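Local coordinates for protein putative C39-like peptidase (Bacillus anthracis, PDB 3ERV) that is of unproven function but, as a C39-like member of the papain-type clan, probably cleaves peptide bonds with a cysteine nucleophile, at residues Thr152-Asp157 against Arg206-Gln211; Val146-Ala151 against Tyr175-Val180; Val37-Gln42 against Leu196-Asp201; Lys31-Asn36 against Val181-Asp186. All coordinates share one frame; numbering follows the deposited sequence.

Contact 1: Thr152-Asp157 against Arg206-Gln211; sequences TFAPLD and REKFEQ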
# COMPACT_ATOMS: atom_id res chain seq x y z
N THR A 152 -7.98 5.83 8.56
CA THR A 152 -9.03 5.45 9.54
C THR A 152 -9.50 4.02 9.36
O THR A 152 -10.19 3.47 10.22
CB THR A 152 -10.34 6.31 9.42
OG1 THR A 152 -11.08 5.90 8.26
CG2 THR A 152 -10.04 7.80 9.36
N PHE A 153 -9.16 3.41 8.23
CA PHE A 153 -9.59 2.06 7.95
C PHE A 153 -11.12 1.93 7.95
O PHE A 153 -11.67 0.86 8.21
CB PHE A 153 -8.98 1.09 8.96
CG PHE A 153 -7.48 1.19 9.04
CD1 PHE A 153 -6.69 0.98 7.90
CD2 PHE A 153 -6.85 1.48 10.24
CE1 PHE A 153 -5.31 1.09 7.97
CE2 PHE A 153 -5.47 1.58 10.31
CZ PHE A 153 -4.70 1.40 9.17
N ALA A 154 -11.80 3.04 7.64
CA ALA A 154 -13.25 3.02 7.45
C ALA A 154 -13.58 3.92 6.29
O ALA A 154 -12.80 4.82 5.94
CB ALA A 154 -13.99 3.46 8.74
N PRO A 155 -14.75 3.68 5.67
CA PRO A 155 -15.15 4.48 4.51
C PRO A 155 -15.21 5.98 4.87
O PRO A 155 -15.53 6.37 6.02
CB PRO A 155 -16.53 3.91 4.15
CG PRO A 155 -16.48 2.49 4.70
CD PRO A 155 -15.69 2.59 5.97
N LEU A 156 -14.85 6.82 3.91
CA LEU A 156 -14.81 8.22 4.19
C LEU A 156 -15.99 8.83 3.50
O LEU A 156 -16.45 8.35 2.45
CB LEU A 156 -13.52 8.87 3.66
CG LEU A 156 -12.19 8.52 4.35
CD1 LEU A 156 -10.97 9.05 3.57
CD2 LEU A 156 -12.17 8.96 5.82
N ASP A 157 -16.50 9.89 4.12
CA ASP A 157 -17.47 10.74 3.51
C ASP A 157 -16.90 11.29 2.21
O ASP A 157 -15.72 11.63 2.14
CB ASP A 157 -17.71 11.91 4.45
CG ASP A 157 -18.99 12.64 4.15
OD1 ASP A 157 -19.84 12.67 5.08
OD2 ASP A 157 -19.14 13.20 3.02
N ARG A 206 -13.13 -5.62 10.61
CA ARG A 206 -13.04 -6.16 9.27
C ARG A 206 -13.91 -5.45 8.24
O ARG A 206 -13.43 -5.04 7.16
CB ARG A 206 -13.32 -7.67 9.31
CG ARG A 206 -13.37 -8.38 7.97
CD ARG A 206 -13.44 -9.89 8.25
NE ARG A 206 -13.86 -10.67 7.10
CZ ARG A 206 -13.73 -11.99 7.01
NH1 ARG A 206 -13.19 -12.66 8.02
NH2 ARG A 206 -14.12 -12.64 5.91
N GLU A 207 -15.19 -5.30 8.55
CA GLU A 207 -16.13 -4.84 7.53
C GLU A 207 -15.81 -3.44 7.05
O GLU A 207 -15.79 -3.19 5.85
CB GLU A 207 -17.60 -4.96 7.96
CG GLU A 207 -18.55 -4.82 6.76
CD GLU A 207 -20.03 -4.85 7.13
OE1 GLU A 207 -20.56 -5.95 7.41
OE2 GLU A 207 -20.67 -3.77 7.09
N LYS A 208 -15.58 -2.54 7.99
CA LYS A 208 -15.22 -1.15 7.69
C LYS A 208 -13.91 -1.08 6.89
O LYS A 208 -13.76 -0.30 5.93
CB LYS A 208 -15.04 -0.39 9.00
CG LYS A 208 -16.34 -0.15 9.80
CD LYS A 208 -16.98 1.14 9.38
CE LYS A 208 -18.47 0.97 9.02
NZ LYS A 208 -18.73 0.53 7.58
N PHE A 209 -12.95 -1.91 7.30
CA PHE A 209 -11.69 -2.11 6.60
C PHE A 209 -11.90 -2.43 5.13
O PHE A 209 -11.30 -1.80 4.24
CB PHE A 209 -10.87 -3.23 7.24
CG PHE A 209 -9.50 -3.40 6.62
CD1 PHE A 209 -8.40 -2.76 7.16
CD2 PHE A 209 -9.32 -4.18 5.49
CE1 PHE A 209 -7.15 -2.91 6.59
CE2 PHE A 209 -8.09 -4.34 4.91
CZ PHE A 209 -7.00 -3.70 5.46
N GLU A 210 -12.76 -3.40 4.86
CA GLU A 210 -12.96 -3.84 3.50
C GLU A 210 -13.59 -2.75 2.65
O GLU A 210 -13.29 -2.61 1.46
CB GLU A 210 -13.84 -5.08 3.46
CG GLU A 210 -13.34 -6.24 4.30
CD GLU A 210 -14.32 -7.41 4.31
OE1 GLU A 210 -15.48 -7.18 3.92
OE2 GLU A 210 -13.96 -8.55 4.70
N GLN A 211 -14.48 -1.98 3.28
CA GLN A 211 -15.23 -0.94 2.57
C GLN A 211 -14.33 0.25 2.24
O GLN A 211 -14.40 0.82 1.14
CB GLN A 211 -16.42 -0.47 3.42
CG GLN A 211 -17.55 -1.48 3.49
CD GLN A 211 -18.61 -1.09 4.51
OE1 GLN A 211 -18.33 -0.39 5.49
NE2 GLN A 211 -19.84 -1.56 4.28
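Phe153 and Phe209 lie side by side, their side chains pointing the same way. Phe153 comes from the loop 152-157 and Phe209 from the helix that starts at Arg206. Their closest approach is Phe153 CD1 to Phe209 CE1, 4.1 Å. Each meets the other obliquely. The two rings differ at the first torsion. Phe209 CG is anti to the backbone N (chi1 -175°), whereas Phe153 CG is anti to its carbonyl carbon (chi1 -54°). Both rings are buried and sit on Ile192 and Val204 of the antiparallel sheet. Phe153 also touches His178 and Asp194, which with Cys50 form a probable Cys-His-Asp triad of the papain-like fold. The helix 206-215 therefore packs on the sheet partly through Phe209, and the loop fills in beside it.

Further along, the contact is aliphatic. Ala154 CB rests 3.8 Å from CD of Lys208. The Lys208 chain is bent at chi2, chi3 and chi4, and its CD also approaches the ring of Pro155, which it crosses at about a right angle. Pro155 presses against Gln211, with CG only 3.2 Å from Gln211 CB, a tight fit. On the backbone, Phe209 CA makes a C-H...O contact of 3.4 Å with Phe153 O. No clear hydrogen bond joins the two segments. The loop is shaped by an ST turn, in which Ala154 N donates to Thr152 OG1 at 3.0 Å. Asn150 binds both Thr152 OG1 and Ala154 O. On the helix, Arg206 NE forms a salt bridge with Glu210 OE2 at 3.2 Å.

Contact 2: Val146-Ala151 against Tyr175-Val180; sequences VIITNA and YNEHCV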
# COMPACT_ATOMS: atom_id res chain seq x y z
N VAL A 146 0.10 -6.04 0.20
CA VAL A 146 0.22 -4.63 0.40
C VAL A 146 -1.07 -3.95 -0.12
O VAL A 146 -1.50 -4.21 -1.26
CB VAL A 146 1.44 -4.08 -0.34
CG1 VAL A 146 1.48 -2.51 -0.28
CG2 VAL A 146 2.71 -4.74 0.20
N ILE A 147 -1.69 -3.11 0.71
CA ILE A 147 -2.95 -2.50 0.29
C ILE A 147 -3.00 -0.97 0.45
O ILE A 147 -2.46 -0.41 1.41
CB ILE A 147 -4.17 -3.17 0.97
CG1 ILE A 147 -4.20 -2.82 2.44
CG2 ILE A 147 -4.22 -4.72 0.73
CD1 ILE A 147 -5.19 -1.72 2.75
N ILE A 148 -3.61 -0.29 -0.50
CA ILE A 148 -3.80 1.15 -0.33
C ILE A 148 -5.21 1.36 0.30
O ILE A 148 -6.17 0.77 -0.17
CB ILE A 148 -3.74 1.90 -1.69
CG1 ILE A 148 -2.44 1.60 -2.44
CG2 ILE A 148 -3.96 3.42 -1.49
CD1 ILE A 148 -1.22 2.07 -1.77
N THR A 149 -5.31 2.17 1.34
CA THR A 149 -6.60 2.43 2.00
C THR A 149 -6.55 3.84 2.54
O THR A 149 -5.79 4.65 2.00
CB THR A 149 -6.89 1.44 3.15
OG1 THR A 149 -8.19 1.71 3.70
CG2 THR A 149 -5.85 1.57 4.29
N ASN A 150 -7.33 4.16 3.58
CA ASN A 150 -7.13 5.45 4.26
C ASN A 150 -6.80 5.22 5.74
O ASN A 150 -7.11 4.17 6.29
CB ASN A 150 -8.34 6.38 4.09
CG ASN A 150 -9.50 5.97 5.00
OD1 ASN A 150 -9.49 6.25 6.20
ND2 ASN A 150 -10.44 5.27 4.45
N ALA A 151 -6.17 6.21 6.37
CA ALA A 151 -5.65 6.03 7.73
C ALA A 151 -6.67 5.60 8.81
O ALA A 151 -6.27 5.04 9.85
CB ALA A 151 -4.91 7.28 8.16
N TYR A 175 -6.05 13.21 1.64
CA TYR A 175 -4.81 13.31 2.41
C TYR A 175 -4.81 12.40 3.63
O TYR A 175 -3.94 12.46 4.47
CB TYR A 175 -4.53 14.76 2.79
CG TYR A 175 -4.96 15.74 1.71
CD1 TYR A 175 -4.10 16.08 0.66
CD2 TYR A 175 -6.23 16.34 1.75
CE1 TYR A 175 -4.49 17.00 -0.33
CE2 TYR A 175 -6.65 17.26 0.77
CZ TYR A 175 -5.78 17.58 -0.27
OH TYR A 175 -6.19 18.49 -1.23
N ASN A 176 -5.82 11.56 3.69
CA ASN A 176 -5.93 10.44 4.61
C ASN A 176 -5.29 9.17 3.99
O ASN A 176 -5.27 8.13 4.62
CB ASN A 176 -7.46 10.09 4.71
CG ASN A 176 -8.19 10.97 5.68
OD1 ASN A 176 -8.35 10.60 6.84
ND2 ASN A 176 -8.68 12.14 5.21
N GLU A 177 -4.88 9.24 2.71
CA GLU A 177 -4.36 8.04 2.01
C GLU A 177 -3.30 7.36 2.87
O GLU A 177 -2.43 8.02 3.43
CB GLU A 177 -3.73 8.39 0.65
CG GLU A 177 -3.20 7.16 -0.17
CD GLU A 177 -1.67 6.93 -0.13
OE1 GLU A 177 -0.92 7.69 0.52
OE2 GLU A 177 -1.20 5.94 -0.76
N HIS A 178 -3.37 6.04 2.93
CA HIS A 178 -2.45 5.26 3.71
C HIS A 178 -2.17 3.88 3.07
O HIS A 178 -2.90 3.40 2.18
CB HIS A 178 -2.98 5.12 5.14
CG HIS A 178 -1.95 4.65 6.13
ND1 HIS A 178 -0.64 5.07 6.11
CD2 HIS A 178 -2.05 3.78 7.17
CE1 HIS A 178 0.03 4.49 7.09
NE2 HIS A 178 -0.80 3.70 7.75
N CYS A 179 -1.10 3.23 3.51
CA CYS A 179 -0.76 1.93 2.92
C CYS A 179 -0.22 1.04 3.99
O CYS A 179 0.62 1.44 4.77
CB CYS A 179 0.26 2.12 1.78
SG CYS A 179 0.80 0.58 1.03
N VAL A 180 -0.72 -0.19 4.03
CA VAL A 180 -0.38 -1.14 5.09
C VAL A 180 -0.25 -2.55 4.47
O VAL A 180 -0.59 -2.77 3.31
CB VAL A 180 -1.45 -1.15 6.28
CG1 VAL A 180 -1.69 0.28 6.87
CG2 VAL A 180 -2.75 -1.78 5.85
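Ile147 and Val180 face each other as an antiparallel hydrogen-bonded pair. Ile147 N donates to Val180 O at 2.8 Å, and the bond is nearly straight (172°). Val180 N returns a longer bond to Ile147 O. Thr149 and His178 form the next such pair. Thr149 N reaches His178 O at 2.8 Å, and His178 N returns a bond to Thr149 O at 2.9 Å. Beyond the strand, Ala151 N binds Asn176 O at 2.7 Å.

Side chains alternate between the two faces. On one, Ile147 CG1 lies 3.8 Å from Val180 CG2, the two side chains side by side. On the other, Cys179 SG is anti to the backbone N (chi1 177°). It sits 3.4 Å from Val146 CG1 and also touches Ile148 CD1. This is the antiparallel sheet of a papain-like fold, and it carries His178 of a probable Cys-His-Asp triad. The His178 CB packs 3.6 Å from Ala151 N.

Outside the pair of strands, His178 NE2 is hydrogen-bonded to Asp194 OD1, which probably helps set the rotation of the imidazole. The His178 side chain also touches Cys50 at the start of helix 50-61. That helix covers the Cys179 face through Cys50 and Glu51, and Met58 packs on Val146. Helix 206-215 covers the opposite face, where Phe209 and Trp213 meet Ile147. Asn176 ND2 is hydrogen-bonded to Thr174 OG1.

Contact 3: Val37-Gln42 against Leu196-Asp201; sequences VPFIQQ and LKDSLD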
# COMPACT_ATOMS: atom_id res chain seq x y z
N VAL A 37 5.76 -11.90 9.45
CA VAL A 37 6.02 -10.84 8.48
C VAL A 37 6.83 -9.79 9.25
O VAL A 37 6.42 -9.35 10.33
CB VAL A 37 4.66 -10.24 7.92
CG1 VAL A 37 4.88 -8.91 7.13
CG2 VAL A 37 3.90 -11.31 7.10
N PRO A 38 7.99 -9.39 8.71
CA PRO A 38 8.86 -8.42 9.41
C PRO A 38 8.15 -7.08 9.67
O PRO A 38 7.26 -6.70 8.95
CB PRO A 38 10.05 -8.22 8.43
CG PRO A 38 10.07 -9.37 7.58
CD PRO A 38 8.62 -9.94 7.49
N PHE A 39 8.55 -6.36 10.72
CA PHE A 39 7.90 -5.13 11.08
C PHE A 39 8.89 -4.00 10.83
O PHE A 39 10.00 -4.03 11.35
CB PHE A 39 7.39 -5.19 12.56
CG PHE A 39 7.10 -3.83 13.18
CD1 PHE A 39 5.89 -3.22 13.03
CD2 PHE A 39 8.08 -3.18 13.96
CE1 PHE A 39 5.65 -1.95 13.62
CE2 PHE A 39 7.84 -1.94 14.55
CZ PHE A 39 6.62 -1.32 14.38
N ILE A 40 8.48 -3.02 10.02
CA ILE A 40 9.24 -1.78 9.76
C ILE A 40 8.34 -0.53 9.92
O ILE A 40 7.14 -0.54 9.61
CB ILE A 40 9.85 -1.78 8.32
CG1 ILE A 40 10.52 -3.14 8.04
CG2 ILE A 40 10.92 -0.64 8.19
CD1 ILE A 40 10.95 -3.36 6.57
N GLN A 41 8.95 0.56 10.40
CA GLN A 41 8.28 1.83 10.55
C GLN A 41 8.83 2.76 9.47
O GLN A 41 10.02 2.72 9.22
CB GLN A 41 8.59 2.41 11.95
CG GLN A 41 7.80 1.71 13.08
CD GLN A 41 6.26 1.82 12.91
OE1 GLN A 41 5.61 2.71 13.51
NE2 GLN A 41 5.67 0.89 12.10
N GLN A 42 7.97 3.60 8.85
CA GLN A 42 8.48 4.56 7.86
C GLN A 42 9.32 5.68 8.50
O GLN A 42 10.33 6.11 7.91
CB GLN A 42 7.34 5.15 7.00
CG GLN A 42 6.29 6.00 7.77
CD GLN A 42 5.06 6.29 6.90
OE1 GLN A 42 4.29 5.40 6.61
NE2 GLN A 42 4.89 7.54 6.49
N LEU A 196 3.14 3.34 10.12
CA LEU A 196 3.01 4.47 11.04
C LEU A 196 2.59 4.10 12.47
O LEU A 196 2.42 4.99 13.29
CB LEU A 196 2.00 5.46 10.51
CG LEU A 196 2.54 6.45 9.48
CD1 LEU A 196 1.37 7.30 8.96
CD2 LEU A 196 3.62 7.32 10.10
N LYS A 197 2.38 2.83 12.78
CA LYS A 197 2.01 2.48 14.15
C LYS A 197 3.01 1.55 14.78
O LYS A 197 3.29 0.47 14.26
CB LYS A 197 0.63 1.83 14.21
CG LYS A 197 -0.51 2.69 13.75
CD LYS A 197 -1.75 1.81 13.49
CE LYS A 197 -3.01 2.62 13.42
NZ LYS A 197 -3.19 3.25 14.73
N ASP A 198 3.54 1.96 15.92
CA ASP A 198 4.64 1.24 16.55
C ASP A 198 4.21 -0.02 17.29
O ASP A 198 4.30 -0.09 18.52
CB ASP A 198 5.36 2.17 17.51
CG ASP A 198 6.81 1.78 17.71
OD1 ASP A 198 7.23 0.71 17.20
OD2 ASP A 198 7.53 2.56 18.37
N SER A 199 3.76 -1.04 16.55
CA SER A 199 3.22 -2.24 17.18
C SER A 199 3.05 -3.43 16.23
O SER A 199 2.59 -3.27 15.09
CB SER A 199 1.88 -1.92 17.84
OG SER A 199 1.18 -3.09 18.17
N LEU A 200 3.41 -4.62 16.73
CA LEU A 200 3.17 -5.87 16.04
C LEU A 200 1.74 -6.29 16.10
O LEU A 200 1.34 -7.27 15.48
CB LEU A 200 3.97 -6.97 16.70
CG LEU A 200 5.43 -6.58 16.82
CD1 LEU A 200 6.19 -7.55 17.69
CD2 LEU A 200 5.99 -6.53 15.42
N ASP A 201 0.94 -5.59 16.89
CA ASP A 201 -0.41 -6.06 17.13
C ASP A 201 -1.37 -4.98 16.76
O ASP A 201 -1.60 -4.07 17.54
CB ASP A 201 -0.59 -6.44 18.60
CG ASP A 201 0.18 -7.69 18.97
OD1 ASP A 201 0.03 -8.70 18.25
OD2 ASP A 201 0.91 -7.67 19.99
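Phe39 CG is anti to the backbone N (chi1 161°), and this starts the ring toward the loop 196-201. Gln41 is bent at chi2 (-60°), which turns its CD toward the backbone of Lys197. The contact joins two irregular segments at the surface of the papain-like fold: the one leading into helix 50-61 and the one after strand 189-193. They run nearly antiparallel, and no clear hydrogen bond links them.

The Phe39 ring presents its edge to oxygens. Lys197 O lies in the ring plane, 3.4 Å from CE1. Asp198 OD1 is also near that plane, 3.5 Å from CZ, and its carboxylate is almost coplanar with the ring (6° apart). Leu200 crosses the phenylalanine at about a right angle, with CD2 packed 3.5 Å from Phe39 CB. An inverse gamma turn centred on Asp198 shapes this loop, and Ser199 N bonds to Lys197 O at 2.8 Å.

The Gln41 amide lies against the Lys197 peptide, with OE1 3.1 Å from Lys197 C. Its NE2 is held by Asp194 O and Ile40 O. Asp194 OD1 in turn accepts from Leu196 N, so the acid of the probable Cys-His-Asp triad is bound into this loop. The Gln42 side chain touches Cys50 of the same triad and crosses Leu196 obliquely, with its OE1 3.5 Å from Leu196 CG.

Contact 4: Lys31-Asn36 against Val181-Asp186; sequences KVILSN and VLIGYD. With EDO (1,2-ethanediol), chain C.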
# COMPACT_ATOMS: atom_id res chain seq x y z
N LYS A 31 -9.28 -18.38 11.90
CA LYS A 31 -8.37 -17.26 12.13
C LYS A 31 -7.00 -17.49 11.47
O LYS A 31 -6.29 -18.43 11.83
CB LYS A 31 -8.15 -16.98 13.62
CG LYS A 31 -7.25 -15.78 13.80
CD LYS A 31 -6.65 -15.70 15.18
CE LYS A 31 -5.98 -14.33 15.39
NZ LYS A 31 -5.21 -14.30 16.66
N VAL A 32 -6.63 -16.62 10.54
CA VAL A 32 -5.33 -16.73 9.92
C VAL A 32 -4.46 -15.50 10.19
O VAL A 32 -4.93 -14.37 10.07
CB VAL A 32 -5.47 -16.94 8.41
CG1 VAL A 32 -4.10 -17.06 7.76
CG2 VAL A 32 -6.28 -18.18 8.17
N ILE A 33 -3.21 -15.74 10.60
CA ILE A 33 -2.25 -14.64 10.73
C ILE A 33 -0.80 -15.03 10.41
O ILE A 33 -0.29 -16.04 10.89
CB ILE A 33 -2.30 -13.99 12.11
CG1 ILE A 33 -1.33 -12.82 12.15
CG2 ILE A 33 -1.99 -15.03 13.20
CD1 ILE A 33 -1.89 -11.64 12.84
N LEU A 34 -0.16 -14.20 9.58
CA LEU A 34 1.22 -14.38 9.18
C LEU A 34 2.04 -13.50 10.10
O LEU A 34 2.52 -12.40 9.73
CB LEU A 34 1.40 -13.96 7.71
CG LEU A 34 0.54 -14.69 6.66
CD1 LEU A 34 0.71 -14.03 5.32
CD2 LEU A 34 0.86 -16.21 6.55
N SER A 35 2.19 -13.98 11.33
CA SER A 35 2.68 -13.14 12.40
C SER A 35 4.19 -12.92 12.31
O SER A 35 4.73 -12.09 13.03
CB SER A 35 2.26 -13.75 13.75
OG SER A 35 2.81 -15.05 13.89
N ASN A 36 4.88 -13.60 11.40
CA ASN A 36 6.33 -13.37 11.25
C ASN A 36 6.76 -12.53 10.06
O ASN A 36 7.97 -12.43 9.72
CB ASN A 36 7.15 -14.67 11.39
CG ASN A 36 7.23 -15.13 12.84
OD1 ASN A 36 6.76 -14.40 13.75
ND2 ASN A 36 7.85 -16.29 13.08
N VAL A 181 0.26 -3.49 5.25
CA VAL A 181 0.36 -4.88 4.84
C VAL A 181 -0.71 -5.65 5.56
O VAL A 181 -0.75 -5.63 6.80
CB VAL A 181 1.76 -5.54 5.18
CG1 VAL A 181 1.86 -6.95 4.56
CG2 VAL A 181 2.94 -4.62 4.71
N LEU A 182 -1.56 -6.32 4.78
CA LEU A 182 -2.54 -7.28 5.29
C LEU A 182 -1.87 -8.60 5.63
O LEU A 182 -1.32 -9.29 4.75
CB LEU A 182 -3.67 -7.51 4.28
CG LEU A 182 -4.73 -8.57 4.65
CD1 LEU A 182 -5.55 -8.16 5.87
CD2 LEU A 182 -5.65 -8.88 3.48
N ILE A 183 -1.87 -8.96 6.90
CA ILE A 183 -1.16 -10.13 7.29
C ILE A 183 -2.05 -11.18 7.95
O ILE A 183 -1.56 -12.24 8.36
CB ILE A 183 0.01 -9.81 8.24
CG1 ILE A 183 -0.49 -9.35 9.63
CG2 ILE A 183 1.08 -8.83 7.56
CD1 ILE A 183 0.65 -9.40 10.71
N GLY A 184 -3.34 -10.89 8.07
CA GLY A 184 -4.21 -11.83 8.76
C GLY A 184 -5.67 -11.41 8.84
O GLY A 184 -6.01 -10.27 8.53
N TYR A 185 -6.53 -12.34 9.26
CA TYR A 185 -7.96 -12.04 9.41
C TYR A 185 -8.65 -13.04 10.33
O TYR A 185 -8.24 -14.20 10.44
CB TYR A 185 -8.66 -12.07 8.04
CG TYR A 185 -8.56 -13.40 7.34
CD1 TYR A 185 -9.58 -14.37 7.45
CD2 TYR A 185 -7.44 -13.72 6.55
CE1 TYR A 185 -9.49 -15.60 6.79
CE2 TYR A 185 -7.35 -14.93 5.90
CZ TYR A 185 -8.37 -15.88 6.02
OH TYR A 185 -8.24 -17.11 5.36
N ASP A 186 -9.69 -12.57 11.01
CA ASP A 186 -10.66 -13.49 11.63
C ASP A 186 -12.08 -13.04 11.28
O ASP A 186 -12.27 -12.21 10.39
CB ASP A 186 -10.42 -13.71 13.15
CG ASP A 186 -10.52 -12.43 13.96
OD1 ASP A 186 -11.30 -11.55 13.57
OD2 ASP A 186 -9.82 -12.30 14.99
C1 EDO C . 7.04 -10.21 14.62
O1 EDO C . 6.86 -11.62 14.87
C2 EDO C . 7.53 -9.95 13.19
O2 EDO C . 8.91 -9.61 13.14
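Tyr185 N donates to Val32 O at 2.7 Å, and Val32 N answers to Tyr185 O at 2.9 Å. These two bonds make an antiparallel hydrogen-bonded pair. Leu34 N then reaches Ile183 O at 2.7 Å in a straighter bond (169°). Between them, Ile33 and Gly184 form a non-hydrogen-bonded pair with the backbones very close, their CA atoms 4.0 Å apart. Val32 O lies 2.9 Å from Gly184 CA.

Val32 and Tyr185 lie side by side, pointing the same way. Val32 CB sits over one face of the phenol ring, 4.2 Å from its centre, in a CH-pi contact. Its CG2 reaches on to the hydroxyl, 3.6 Å from Tyr185 OH. Tyr185 CG stands between the backbone N and the carbonyl carbon (chi1 60°), and the ring it carries is the one Val32 CB covers. Helix 132-140 flanks this face: Tyr136 meets the Tyr185 ring, and Val139 touches Val32. Ile33 and Ile183 also run side by side, with their CD1 atoms 4.0 Å apart. At the outer end, Lys31 CG packs on Asp186 CB, while Asp186 OD2 is bound to Tyr191 OH. A 1,2-ethanediol, probably from the crystallisation liquor, donates through O1 to Ser35 O.

Across the strand's other edge, Ile183 and Gly184 both face Tyr191. That is a classic beta bulge, set in the antiparallel sheet of this papain-like fold.

Overall arrangement
Strand 177-185 links contacts 2 and 4. Its first part pairs with strand 145-150 and its last part with strand 32-33, in one antiparallel sheet; the centres of contacts 2 and 4 are about 18 Å apart. Contact 1 lies about 11 Å from contact 2 and sets helix 206-215 beside it. Contact 3, about 14 Å from contact 2, meets it where Leu196 touches His178. Along the chain, contact 2 is nested inside the loops closed by contacts 3 and 4, whereas contacts 3 and 4 cross each other, and contact 1 crosses all three others. Contacts 1, 2 and 3 reach the probable triad of Cys50, His178 and Asp194, while contact 4 lies at the far end of strand 177-185.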